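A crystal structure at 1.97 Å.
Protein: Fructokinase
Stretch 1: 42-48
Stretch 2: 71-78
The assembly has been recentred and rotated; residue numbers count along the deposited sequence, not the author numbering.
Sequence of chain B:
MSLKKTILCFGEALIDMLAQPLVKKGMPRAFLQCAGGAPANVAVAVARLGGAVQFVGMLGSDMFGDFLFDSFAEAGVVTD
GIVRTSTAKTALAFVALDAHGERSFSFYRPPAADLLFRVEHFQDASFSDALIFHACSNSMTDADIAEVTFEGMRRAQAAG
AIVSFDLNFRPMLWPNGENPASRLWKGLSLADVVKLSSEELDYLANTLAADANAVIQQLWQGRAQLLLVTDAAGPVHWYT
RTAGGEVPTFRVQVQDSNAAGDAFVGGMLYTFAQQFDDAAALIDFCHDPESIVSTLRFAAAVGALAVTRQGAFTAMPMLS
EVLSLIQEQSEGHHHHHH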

ATOM      1  N   VAL B  42      -9.142  14.547 -14.173  1.00 16.93           N
ATOM      2  CA  VAL B  42      -9.441  15.672 -15.050  1.00 15.69           C
ATOM      3  C   VAL B  42      -8.902  15.394 -16.447  1.00 15.92           C
ATOM      4  O   VAL B  42      -9.582  15.640 -17.442  1.00 17.95           O
ATOM      5  N   ALA B  43      -7.689  14.854 -16.514  1.00 15.50           N
ATOM      6  CA  ALA B  43      -7.056  14.544 -17.789  1.00 16.90           C
ATOM      7  C   ALA B  43      -7.874  13.549 -18.607  1.00 18.77           C
ATOM      8  O   ALA B  43      -8.086  13.743 -19.813  1.00 16.39           O
ATOM      9  N   VAL B  44      -8.335  12.485 -17.956  1.00 17.88           N
ATOM     10  CA  VAL B  44      -9.113  11.471 -18.653  1.00 19.76           C
ATOM     11  C   VAL B  44     -10.457  12.018 -19.111  1.00 19.31           C
ATOM     12  O   VAL B  44     -10.956  11.648 -20.177  1.00 19.07           O
ATOM     13  N   ALA B  45     -11.048  12.900 -18.313  1.00 18.83           N
ATOM     14  CA  ALA B  45     -12.333  13.485 -18.688  1.00 19.23           C
ATOM     15  C   ALA B  45     -12.155  14.342 -19.940  1.00 18.96           C
ATOM     16  O   ALA B  45     -12.995  14.320 -20.837  1.00 19.61           O
ATOM     17  N   VAL B  46     -11.062  15.100 -19.992  1.00 17.39           N
ATOM     18  CA  VAL B  46     -10.781  15.958 -21.142  1.00 17.38           C
ATOM     19  C   VAL B  46     -10.525  15.116 -22.395  1.00 17.53           C
ATOM     20  O   VAL B  46     -11.021  15.433 -23.474  1.00 17.75           O
ATOM     21  N   ALA B  47      -9.756  14.041 -22.246  1.00 17.38           N
ATOM     22  CA  ALA B  47      -9.431  13.171 -23.373  1.00 19.27           C
ATOM     23  C   ALA B  47     -10.673  12.485 -23.943  1.00 19.90           C
ATOM     24  O   ALA B  47     -10.791  12.293 -25.148  1.00 19.33           O
ATOM     25  N   ARG B  48     -11.599  12.118 -23.068  1.00 19.04           N
ATOM     26  CA  ARG B  48     -12.818  11.453 -23.502  1.00 20.49           C
ATOM     27  C   ARG B  48     -13.655  12.391 -24.385  1.00 20.49           C
ATOM     28  O   ARG B  48     -14.346  11.943 -25.302  1.00 20.15           O
ATOM     29  N   SER B  71      -3.416   3.094 -18.799  1.00 25.59           N
ATOM     30  CA  SER B  71      -4.762   3.654 -18.713  1.00 25.33           C
ATOM     31  C   SER B  71      -4.786   5.023 -19.392  1.00 24.49           C
ATOM     32  O   SER B  71      -5.739   5.353 -20.102  1.00 22.89           O
ATOM     33  N   PHE B  72      -3.741   5.816 -19.169  1.00 23.71           N
ATOM     34  CA  PHE B  72      -3.648   7.140 -19.786  1.00 22.87           C
ATOM     35  C   PHE B  72      -3.551   7.006 -21.305  1.00 24.31           C
ATOM     36  O   PHE B  72      -4.245   7.707 -22.046  1.00 23.71           O
ATOM     37  N   ALA B  73      -2.685   6.108 -21.763  1.00 24.81           N
ATOM     38  CA  ALA B  73      -2.503   5.889 -23.194  1.00 27.63           C
ATOM     39  C   ALA B  73      -3.809   5.461 -23.864  1.00 28.04           C
ATOM     40  O   ALA B  73      -4.179   5.996 -24.909  1.00 28.81           O
ATOM     41  N   GLU B  74      -4.509   4.507 -23.257  1.00 29.19           N
ATOM     42  CA  GLU B  74      -5.771   4.013 -23.807  1.00 30.44           C
ATOM     43  C   GLU B  74      -6.848   5.094 -23.868  1.00 29.82           C
ATOM     44  O   GLU B  74      -7.729   5.052 -24.729  1.00 28.75           O
ATOM     45  N   ALA B  75      -6.783   6.061 -22.955  1.00 27.41           N
ATOM     46  CA  ALA B  75      -7.780   7.126 -22.922  1.00 26.25           C
ATOM     47  C   ALA B  75      -7.481   8.254 -23.896  1.00 24.86           C
ATOM     48  O   ALA B  75      -8.323   9.117 -24.137  1.00 26.76           O
ATOM     49  N   GLY B  76      -6.280   8.255 -24.453  1.00 25.37           N
ATOM     50  CA  GLY B  76      -5.924   9.309 -25.382  1.00 25.44           C
ATOM     51  C   GLY B  76      -5.181  10.454 -24.718  1.00 24.97           C
ATOM     52  O   GLY B  76      -5.003  11.513 -25.317  1.00 25.26           O
ATOM     53  N   VAL B  77      -4.757  10.255 -23.473  1.00 24.53           N
ATOM     54  CA  VAL B  77      -4.000  11.279 -22.753  1.00 22.59           C
ATOM     55  C   VAL B  77      -2.542  11.167 -23.192  1.00 24.57           C
ATOM     56  O   VAL B  77      -1.977  10.074 -23.188  1.00 24.71           O
ATOM     57  N   VAL B  78      -1.933  12.283 -23.584  1.00 24.49           N
ATOM     58  CA  VAL B  78      -0.530  12.262 -24.005  1.00 25.23           C
ATOM     59  C   VAL B  78       0.339  11.926 -22.794  1.00 25.87           C
ATOM     60  O   VAL B  78       0.188  12.519 -21.722  1.00 23.96           O
TER

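Packing of the helix 42-48 against the end of the helix 71-75 and the turn that follows it, in fructokinase. The two helices run in nearly the same direction, their axes 21° apart and 10.0 Å at closest approach, and 247 Å² of surface is buried between the stretches, both sides summed. The contact is apolar: no hydrogen bond crosses it, and small side chains do most of the work. Ala47, the residue most covered, points its CB toward the second stretch, where Ala47 CB lies 3.2 Å from Ala75 O, a close methyl-to-carbonyl contact and not a hydrogen bond. Ala47 CB also sits 4.0 Å from Gly76 C and 3.8 Å from Val77 CG2, so the methyl rests against the backbone of Ala75 and Gly76 and the side chain of Val77. Val44, one turn earlier, leaves its backbone sideways with chi1 in t (176°). Val44 CG1 comes closest to Ala75 CB, at 4.1 Å; Val44 CG2 lies 4.2 Å from Phe72 CE1, oblique to the ring, and 4.4 Å from Val77 CG2. Phe72 (chi1 m, -80°) also starts out sideways, but the end of its side chain comes nearer to the first helix. Val77, again t (174°), points toward that helix and places CG2 among Ala43, Val44 and Ala47; Val77 CG2 is 3.7 Å from Ala43 O and 4.2 Å from Ala43 CB. The turn that delivers Val77 is a Schellman motif: Val77 N hydrogen-bonds to Phe72 O at 3.0 Å and Gly76 N to Ala73 O at 3.1 Å. Gly76 takes positive phi (95°), where a CB would be jammed against the preceding carbonyl oxygen. The polar side chains contribute almost nothing here; Arg48 NE and Ser71 OG are hydrogen-bonded elsewhere in the structure.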

ATOM      1  CB  VAL B  42      -8.831  16.981 -14.503  1.00 17.22           C
ATOM      2  CG1 VAL B  42      -9.034  18.111 -15.508  1.00 16.04           C
ATOM      3  CG2 VAL B  42      -9.495  17.344 -13.166  1.00 15.66           C
ATOM      4  CB  ALA B  43      -5.643  13.993 -17.553  1.00 15.73           C
ATOM      5  CB  VAL B  44      -9.330  10.224 -17.768  1.00 20.55           C
ATOM      6  CG1 VAL B  44     -10.227   9.228 -18.484  1.00 25.51           C
ATOM      7  CG2 VAL B  44      -7.985   9.575 -17.456  1.00 20.70           C
ATOM      8  CB  ALA B  45     -12.883  14.335 -17.541  1.00 20.00           C
ATOM      9  CB  VAL B  46      -9.537  16.861 -20.892  1.00 17.28           C
ATOM     10  CG1 VAL B  46      -9.175  17.631 -22.169  1.00 16.64           C
ATOM     11  CG2 VAL B  46      -9.817  17.842 -19.762  1.00 14.78           C
ATOM     12  CB  ALA B  47      -8.414  12.125 -22.943  1.00 19.40           C
ATOM     13  CB  ARG B  48     -13.618  11.010 -22.275  1.00 22.28           C
ATOM     14  CG  ARG B  48     -14.823  10.134 -22.568  1.00 25.39           C
ATOM     15  CD  ARG B  48     -14.424   8.792 -23.161  1.00 27.95           C
ATOM     16  NE  ARG B  48     -15.566   7.880 -23.198  1.00 31.39           N
ATOM     17  CZ  ARG B  48     -15.706   6.894 -24.078  1.00 33.28           C
ATOM     18  NH1 ARG B  48     -14.776   6.691 -25.001  1.00 32.26           N
ATOM     19  NH2 ARG B  48     -16.776   6.111 -24.034  1.00 34.52           N
ATOM     20  CB  SER B  71      -5.202   3.793 -17.251  1.00 26.43           C
ATOM     21  OG  SER B  71      -5.331   2.520 -16.633  1.00 27.30           O
ATOM     22  CB  PHE B  72      -2.418   7.902 -19.271  1.00 21.64           C
ATOM     23  CG  PHE B  72      -2.608   8.541 -17.915  1.00 20.20           C
ATOM     24  CD1 PHE B  72      -3.736   9.314 -17.642  1.00 22.21           C
ATOM     25  CD2 PHE B  72      -1.634   8.404 -16.924  1.00 20.55           C
ATOM     26  CE1 PHE B  72      -3.895   9.949 -16.393  1.00 20.05           C
ATOM     27  CE2 PHE B  72      -1.779   9.031 -15.674  1.00 18.37           C
ATOM     28  CZ  PHE B  72      -2.912   9.804 -15.411  1.00 19.19           C
ATOM     29  CB  ALA B  73      -1.421   4.836 -23.426  1.00 28.34           C
ATOM     30  CB  GLU B  74      -6.298   2.840 -22.972  1.00 34.21           C
ATOM     31  CG  GLU B  74      -5.259   1.770 -22.680  1.00 42.71           C
ATOM     32  CD  GLU B  74      -5.803   0.631 -21.826  1.00 46.76           C
ATOM     33  OE1 GLU B  74      -6.576   0.901 -20.876  1.00 48.53           O
ATOM     34  OE2 GLU B  74      -5.440  -0.534 -22.100  1.00 49.75           O
ATOM     35  CB  ALA B  75      -7.903   7.684 -21.510  1.00 25.30           C
ATOM     36  CB  VAL B  77      -4.073  11.062 -21.214  1.00 22.98           C
ATOM     37  CG1 VAL B  77      -3.144  12.049 -20.489  1.00 20.24           C
ATOM     38  CG2 VAL B  77      -5.510  11.238 -20.731  1.00 19.40           C
ATOM     39  CB  VAL B  78      -0.101  13.621 -24.607  1.00 25.71           C
ATOM     40  CG1 VAL B  78       1.405  13.651 -24.827  1.00 27.88           C
ATOM     41  CG2 VAL B  78      -0.823  13.844 -25.934  1.00 26.22           C
TER